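Local coordinates for transferrin binding protein B (Actinobacillus suis, PDB 3PQU) that probably binds host transferrin at the bacterial surface, acting as the outer-membrane lipoprotein part of a receptor for iron acquisition, at residues A[47-52]-A[199-204]; A[163-168]-A[235-240]; A[169-174]-A[230-235]. All blocks are in the same frame, centred on the assembly; numbering follows the deposited sequence. Where two conformers were deposited one is given.

Interaction 1: residues A[47-52]-A[199-204]; sequences KIPRRN and NVAATS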
# COMPACT_ATOMS: atom_id res chain seq x y z
N LYS A 47 4.97 12.95 14.71
CA LYS A 47 4.74 13.47 16.05
C LYS A 47 4.35 14.95 16.01
O LYS A 47 4.87 15.71 15.20
CB LYS A 47 6.02 13.29 16.87
CG LYS A 47 5.92 13.71 18.34
CD LYS A 47 7.08 13.08 19.11
CE LYS A 47 6.89 13.18 20.62
NZ LYS A 47 7.89 12.32 21.31
N ILE A 48 3.44 15.35 16.89
CA ILE A 48 3.04 16.77 17.00
C ILE A 48 4.17 17.54 17.70
O ILE A 48 4.54 17.20 18.82
CB ILE A 48 1.69 16.90 17.81
CG1 ILE A 48 0.53 16.21 17.05
CG2 ILE A 48 1.33 18.37 18.07
CD1 ILE A 48 -0.82 16.12 17.86
N PRO A 49 4.73 18.57 17.03
CA PRO A 49 5.86 19.31 17.64
C PRO A 49 5.47 20.10 18.89
O PRO A 49 4.36 20.64 18.96
CB PRO A 49 6.31 20.27 16.52
CG PRO A 49 5.92 19.57 15.25
CD PRO A 49 4.58 18.91 15.60
N ARG A 50 6.39 20.14 19.86
CA ARG A 50 6.20 20.75 21.18
C ARG A 50 7.49 21.50 21.47
O ARG A 50 8.56 20.93 21.35
CB ARG A 50 6.02 19.66 22.25
CG ARG A 50 4.62 19.03 22.32
CD ARG A 50 4.66 17.54 22.66
NE ARG A 50 5.22 17.22 23.98
CZ ARG A 50 4.53 17.25 25.12
NH1 ARG A 50 3.25 17.62 25.13
NH2 ARG A 50 5.12 16.93 26.25
N ARG A 51 7.40 22.76 21.88
CA ARG A 51 8.62 23.54 22.15
C ARG A 51 9.29 23.09 23.44
O ARG A 51 8.62 22.81 24.42
CB ARG A 51 8.33 25.03 22.22
CG ARG A 51 9.60 25.90 22.23
CD ARG A 51 9.24 27.36 22.07
NE ARG A 51 8.40 27.86 23.16
CZ ARG A 51 8.89 28.41 24.27
NH1 ARG A 51 10.20 28.49 24.43
NH2 ARG A 51 8.08 28.84 25.22
N ASN A 52 10.62 22.99 23.44
CA ASN A 52 11.35 22.75 24.68
C ASN A 52 11.43 24.07 25.41
O ASN A 52 12.11 25.00 24.95
CB ASN A 52 12.76 22.22 24.40
CG ASN A 52 13.51 21.87 25.69
OD1 ASN A 52 12.96 22.02 26.79
ND2 ASN A 52 14.75 21.39 25.56
N ASN A 199 3.94 27.23 21.66
CA ASN A 199 4.46 26.23 22.60
C ASN A 199 4.14 24.82 22.10
O ASN A 199 4.86 23.86 22.40
CB ASN A 199 3.86 26.43 23.99
CG ASN A 199 4.51 27.59 24.75
OD1 ASN A 199 5.47 28.20 24.28
ND2 ASN A 199 3.99 27.88 25.93
N VAL A 200 3.05 24.73 21.35
CA VAL A 200 2.56 23.46 20.80
C VAL A 200 2.11 23.79 19.39
O VAL A 200 1.67 24.90 19.13
CB VAL A 200 1.40 22.88 21.66
CG1 VAL A 200 0.79 21.62 21.02
CG2 VAL A 200 1.90 22.58 23.08
N ALA A 201 2.27 22.84 18.46
CA ALA A 201 1.99 23.10 17.06
C ALA A 201 0.51 23.45 16.91
O ALA A 201 -0.34 22.98 17.67
CB ALA A 201 2.33 21.86 16.21
N ALA A 202 0.19 24.27 15.91
CA ALA A 202 -1.20 24.45 15.52
C ALA A 202 -1.58 23.18 14.75
O ALA A 202 -0.87 22.78 13.83
CB ALA A 202 -1.36 25.68 14.65
N THR A 203 -2.70 22.55 15.13
CA THR A 203 -3.11 21.28 14.53
C THR A 203 -4.61 21.32 14.23
O THR A 203 -5.34 22.21 14.69
CB THR A 203 -2.91 20.11 15.53
OG1 THR A 203 -3.79 20.29 16.64
CG2 THR A 203 -1.45 19.99 16.03
N SER A 204 -5.10 20.30 13.52
CA SER A 204 -6.54 20.17 13.30
C SER A 204 -7.25 19.84 14.62
O SER A 204 -8.48 19.87 14.67
CB SER A 204 -6.88 19.10 12.25
OG SER A 204 -6.10 17.95 12.48
O HOH W 1 5.84 22.59 25.14
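Ile48 meets Thr203 and Ala201 through its CG2 branch, which stands anti to the backbone N. CG2 lies 3.8 Å from Thr203 CG2, the two side chains crossing at about a right angle, and 4.1 Å from Ala201 CB. Pro49 follows with its ring beside the same alanine, CD being 3.8 Å from Ala201 CB, while its carbonyl O accepts the amide of Ala201 (N to O 3.1 Å). Pro49 and Ala201 also rest on Thr179 of strand 170-183. Here the chain has just left strand 43-47 of the N-lobe handle sheet and runs antiparallel to a loop that follows barrel strand 170-183, so the contact ties the handle to the barrel through two irregular segments. Arg50 forms a single beta bridge with Val200, the backbones facing each other there, and sends its guanidinium away to the carbonyls of Ile149 and Tyr131. Arg51 carries the polar end. Its N donates to Asn199 O at 2.8 Å, nearly straight (174° at the hydrogen). Its side chain starts with CG anti to the backbone N, and a bend at chi3 (62°) places NE on the side of Asn199. NE and NH2 then share OD1 of that residue, at 3.2 Å and 2.8 Å. The oxygen lies in the guanidinium plane, but both donors reach it from one face of the amide, the two planes being 39° apart. NH1 is held separately by Asp67 O, and a water donates to both Arg51 O and Asn199 O.

Interaction 2: residues A[163-168]-A[235-240]; sequences ELPKGN and VDFDNK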
# COMPACT_ATOMS: atom_id res chain seq x y z
N GLU A 163 -7.64 -3.56 -8.02
CA GLU A 163 -8.54 -3.24 -9.12
C GLU A 163 -8.99 -1.80 -8.98
O GLU A 163 -9.22 -1.34 -7.87
CB GLU A 163 -9.76 -4.16 -9.08
CG GLU A 163 -9.41 -5.63 -9.12
CD GLU A 163 -10.46 -6.46 -9.84
OE1 GLU A 163 -10.62 -7.65 -9.50
OE2 GLU A 163 -11.11 -5.91 -10.76
N LEU A 164 -9.12 -1.09 -10.10
CA LEU A 164 -9.54 0.31 -10.06
C LEU A 164 -10.82 0.50 -10.86
O LEU A 164 -11.05 -0.20 -11.83
CB LEU A 164 -8.43 1.25 -10.59
CG LEU A 164 -7.05 1.26 -9.89
CD1 LEU A 164 -6.05 2.20 -10.59
CD2 LEU A 164 -7.19 1.65 -8.42
N PRO A 165 -11.68 1.43 -10.43
CA PRO A 165 -12.90 1.69 -11.19
C PRO A 165 -12.59 2.26 -12.56
O PRO A 165 -11.53 2.85 -12.76
CB PRO A 165 -13.64 2.73 -10.34
CG PRO A 165 -13.05 2.61 -8.95
CD PRO A 165 -11.61 2.24 -9.19
N LYS A 166 -13.49 2.05 -13.51
CA LYS A 166 -13.41 2.64 -14.83
C LYS A 166 -14.20 3.95 -14.81
O LYS A 166 -15.17 4.08 -14.06
CB LYS A 166 -14.04 1.70 -15.87
CG LYS A 166 -13.44 0.31 -15.90
CD LYS A 166 -12.13 0.31 -16.65
CE LYS A 166 -12.34 0.69 -18.11
NZ LYS A 166 -11.04 0.85 -18.83
N GLY A 167 -13.80 4.92 -15.63
CA GLY A 167 -14.52 6.18 -15.71
C GLY A 167 -13.68 7.43 -15.62
O GLY A 167 -12.51 7.38 -15.22
N ASN A 168 -14.27 8.56 -15.99
CA ASN A 168 -13.58 9.85 -16.02
C ASN A 168 -13.79 10.68 -14.76
O ASN A 168 -13.12 11.69 -14.57
CB ASN A 168 -14.03 10.68 -17.23
CG ASN A 168 -13.51 10.14 -18.55
OD1 ASN A 168 -14.26 9.99 -19.51
ND2 ASN A 168 -12.21 9.84 -18.60
N VAL A 235 -11.76 11.78 -9.08
CA VAL A 235 -10.72 10.93 -9.66
C VAL A 235 -11.05 10.54 -11.10
O VAL A 235 -12.12 9.98 -11.37
CB VAL A 235 -10.48 9.65 -8.83
CG1 VAL A 235 -9.41 8.78 -9.50
CG2 VAL A 235 -10.11 9.99 -7.39
N ASP A 236 -10.14 10.82 -12.02
CA ASP A 236 -10.32 10.44 -13.43
C ASP A 236 -9.47 9.20 -13.67
O ASP A 236 -8.31 9.29 -14.08
CB ASP A 236 -9.88 11.60 -14.34
CG ASP A 236 -10.06 11.29 -15.84
OD1 ASP A 236 -10.23 10.12 -16.25
OD2 ASP A 236 -10.00 12.26 -16.63
N PHE A 237 -10.05 8.04 -13.41
CA PHE A 237 -9.28 6.80 -13.47
C PHE A 237 -8.81 6.50 -14.90
O PHE A 237 -7.69 6.04 -15.11
CB PHE A 237 -10.07 5.62 -12.89
CG PHE A 237 -10.13 5.61 -11.38
CD1 PHE A 237 -9.02 5.22 -10.62
CD2 PHE A 237 -11.29 5.96 -10.71
CE1 PHE A 237 -9.07 5.20 -9.22
CE2 PHE A 237 -11.36 5.94 -9.31
CZ PHE A 237 -10.24 5.56 -8.56
N ASP A 238 -9.66 6.77 -15.88
CA ASP A 238 -9.30 6.52 -17.28
C ASP A 238 -8.08 7.32 -17.75
O ASP A 238 -7.30 6.83 -18.57
CB ASP A 238 -10.51 6.75 -18.20
CG ASP A 238 -11.61 5.71 -17.99
OD1 ASP A 238 -11.40 4.75 -17.21
OD2 ASP A 238 -12.69 5.85 -18.61
N ASN A 239 -7.90 8.54 -17.23
CA ASN A 239 -6.74 9.35 -17.57
C ASN A 239 -5.64 9.34 -16.49
O ASN A 239 -4.64 10.06 -16.58
CB ASN A 239 -7.16 10.79 -17.92
CG ASN A 239 -7.83 10.88 -19.29
OD1 ASN A 239 -7.40 10.25 -20.25
ND2 ASN A 239 -8.90 11.67 -19.38
N LYS A 240 -5.82 8.50 -15.48
CA LYS A 240 -4.80 8.34 -14.44
C LYS A 240 -4.47 9.65 -13.72
O LYS A 240 -3.30 9.93 -13.44
CB LYS A 240 -3.51 7.79 -15.05
CG LYS A 240 -3.65 6.41 -15.68
CD LYS A 240 -4.12 5.40 -14.66
CE LYS A 240 -4.07 3.97 -15.22
NZ LYS A 240 -4.65 3.00 -14.24
O HOH W 2 -9.49 2.84 -16.78
O HOH W 3 -13.18 7.17 -20.76
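Gly167 and Asp238 are joined by two bonds: Asp238 N donates to Gly167 O (3.0 Å), and Gly167 N returns to Asp238 OD1 (2.9 Å) from above the carboxylate plane, almost straight at 173°. At the glycine's phi of 132° and psi of 165° a CB would jam against Lys166 O, a conformation open to glycine. Beyond this pair the backbones close to 4.2 Å between Asn168 CA and Asp236 CA, while Phe237 to Lys240 make a type I turn. Phe237 is the apolar centre. Val235 CG1 sits over the middle of one ring face, and Pro165 CD lies over the opposite face, 3.7 Å from the centroid in a CH-pi contact. Leu164 CB approaches the ring obliquely, 4.0 Å from Phe237 CD1. On the exposed side, Asn168 lies alongside Asp236, both pointing the same way with amide and carboxylate planes nearly perpendicular. Its ND2 donates to Asp236 OD1 at 3.1 Å, and the oxygen lies in the amide plane. Asn239 N grips the same OD1 from the other face of the carboxylate, and Asn239 ND2 takes OD2, which fixes the rotation of the acid. Lys166 NZ pairs with Glu334; it is 4.2 Å from Asp238 OD1, too far for a salt bridge, but a water links the two. The Asn239 N to Asp236 OD1 bond makes an Asx motif at the hairpin turn between N-lobe barrel strands 229-236 and 241-249, which packs on the chain passing from strand 163-165, paired with strand 333-343 in the C-lobe handle sheet, into strand 170-183.

Interaction 3: residues A[169-174]-A[230-235]; sequences KVTYKG and SSEFAV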
# COMPACT_ATOMS: atom_id res chain seq x y z
N LYS A 169 -14.74 10.28 -13.92
CA LYS A 169 -14.97 11.04 -12.71
C LYS A 169 -15.62 10.21 -11.61
O LYS A 169 -16.82 9.93 -11.66
CB LYS A 169 -15.81 12.28 -13.00
CG LYS A 169 -16.04 13.18 -11.79
CD LYS A 169 -16.89 14.39 -12.16
CE LYS A 169 -16.99 15.38 -11.01
NZ LYS A 169 -17.63 16.66 -11.42
N VAL A 170 -14.82 9.82 -10.63
CA VAL A 170 -15.35 9.16 -9.44
C VAL A 170 -15.05 10.06 -8.25
O VAL A 170 -13.90 10.45 -8.03
CB VAL A 170 -14.71 7.78 -9.22
CG1 VAL A 170 -15.27 7.13 -7.95
CG2 VAL A 170 -14.94 6.88 -10.44
N THR A 171 -16.09 10.40 -7.49
CA THR A 171 -15.96 11.33 -6.36
C THR A 171 -15.74 10.58 -5.05
O THR A 171 -16.43 9.60 -4.78
CB THR A 171 -17.22 12.22 -6.22
OG1 THR A 171 -17.28 13.11 -7.33
CG2 THR A 171 -17.15 13.07 -4.93
N TYR A 172 -14.77 11.04 -4.26
CA TYR A 172 -14.51 10.52 -2.91
C TYR A 172 -14.69 11.68 -1.96
O TYR A 172 -14.28 12.79 -2.27
CB TYR A 172 -13.06 10.02 -2.75
CG TYR A 172 -12.73 8.78 -3.55
CD1 TYR A 172 -12.56 7.54 -2.94
CD2 TYR A 172 -12.60 8.84 -4.93
CE1 TYR A 172 -12.27 6.40 -3.69
CE2 TYR A 172 -12.31 7.71 -5.68
CZ TYR A 172 -12.15 6.50 -5.07
OH TYR A 172 -11.88 5.40 -5.85
N LYS A 173 -15.28 11.41 -0.79
CA LYS A 173 -15.45 12.44 0.23
C LYS A 173 -14.93 11.96 1.58
O LYS A 173 -15.05 10.78 1.92
CB LYS A 173 -16.93 12.82 0.37
CG LYS A 173 -17.55 13.44 -0.87
CD LYS A 173 -19.02 13.82 -0.61
CE LYS A 173 -19.49 14.86 -1.60
NZ LYS A 173 -20.91 15.26 -1.33
N GLY A 174 -14.37 12.88 2.36
CA GLY A 174 -13.79 12.52 3.64
C GLY A 174 -13.25 13.71 4.44
O GLY A 174 -13.85 14.79 4.47
N SER A 230 -12.94 19.07 6.00
CA SER A 230 -13.52 18.15 5.03
C SER A 230 -12.70 18.13 3.74
O SER A 230 -12.04 19.11 3.38
CB SER A 230 -14.98 18.51 4.75
OG SER A 230 -15.07 19.82 4.20
N SER A 231 -12.75 17.00 3.05
CA SER A 231 -12.02 16.85 1.81
C SER A 231 -12.95 16.33 0.73
O SER A 231 -13.90 15.59 1.01
CB SER A 231 -10.83 15.89 2.00
OG SER A 231 -11.25 14.56 2.25
N GLU A 232 -12.68 16.71 -0.50
CA GLU A 232 -13.39 16.12 -1.63
C GLU A 232 -12.43 15.91 -2.80
O GLU A 232 -11.59 16.77 -3.08
CB GLU A 232 -14.58 16.98 -2.05
CG GLU A 232 -15.45 16.28 -3.09
CD GLU A 232 -16.78 16.98 -3.35
OE1 GLU A 232 -17.28 17.69 -2.45
OE2 GLU A 232 -17.31 16.81 -4.47
N PHE A 233 -12.54 14.75 -3.44
CA PHE A 233 -11.71 14.46 -4.62
C PHE A 233 -12.52 14.00 -5.83
O PHE A 233 -13.54 13.32 -5.69
CB PHE A 233 -10.67 13.39 -4.28
CG PHE A 233 -9.79 13.74 -3.12
CD1 PHE A 233 -8.57 14.36 -3.32
CD2 PHE A 233 -10.20 13.45 -1.81
CE1 PHE A 233 -7.74 14.69 -2.24
CE2 PHE A 233 -9.39 13.78 -0.73
CZ PHE A 233 -8.15 14.40 -0.95
N ALA A 234 -12.05 14.37 -7.02
CA ALA A 234 -12.64 13.90 -8.27
C ALA A 234 -11.58 13.09 -9.00
O ALA A 234 -10.58 13.65 -9.44
CB ALA A 234 -13.11 15.10 -9.12
N VAL A 235 -11.76 11.78 -9.08
CA VAL A 235 -10.72 10.93 -9.66
C VAL A 235 -11.05 10.54 -11.10
O VAL A 235 -12.12 9.98 -11.37
CB VAL A 235 -10.48 9.65 -8.83
CG1 VAL A 235 -9.41 8.78 -9.50
CG2 VAL A 235 -10.11 9.99 -7.39
O HOH W 4 -16.25 15.68 -6.96
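Tyr172 and Val235 touch through the ring and a methyl: Val235 CG2 comes obliquely to the ring, 3.6 Å from Tyr172 CE2. The other ring, Phe233, has Tyr172 O near its plane at the edge, 4.2 Å from Phe233 CD2, and it meets the ring of Phe322 at about 40°. Val170, Tyr172, Phe233 and Val235 share one face of the sheet. With CG anti to the carbonyl carbon (chi1 -68°), the Tyr172 ring lies beside Val235. The tyrosine hydroxyl is bonded to Ala304 O. The two strands are antiparallel neighbours in the eight-stranded barrel of the N-lobe, and the side holding the two rings is its interior. Three hydrogen-bonded pairs, Val170 with Val235, Tyr172 with Phe233 and Gly174 with Ser231, hold the backbones together, the shortest bond being Val235 N to Val170 O at 2.7 Å. Ser231 OG packs against the Gly174 carbonyl carbon while bonding to Thr175 O. On the outer side Lys173 and Glu232 lie alongside each other, pointing the same way. Lys173 CE is 3.7 Å from Glu232 OE1, but NZ stays 4.5 Å from that oxygen, beyond a salt bridge. Glu232 OE2 instead accepts a hydrogen bond from a water (2.9 Å), which is also bonded to Thr171 OG1 at 2.8 Å.

Interactions 1 and 3 lie within the N-lobe, and interaction 2 stands where its barrel meets the sheet of the C-lobe handle. Interactions 2 and 3 adjoin, with centres 13 Å apart: they share Val235, and interaction 3 is nested inside the chain loop closed by interaction 2. Phe237 of interaction 2 packs on Val170 and Tyr172 of interaction 3; strand 229-236 runs into the hairpin turn, beside which strand 170-183 begins. Interaction 1 is centred 38 Å from interaction 2 and 29 Å from interaction 3, and its segments alternate with theirs along the chain. Strand 170-183 thus has the chain from the C-lobe handle sheet at its start and the N-lobe handle toward its far end.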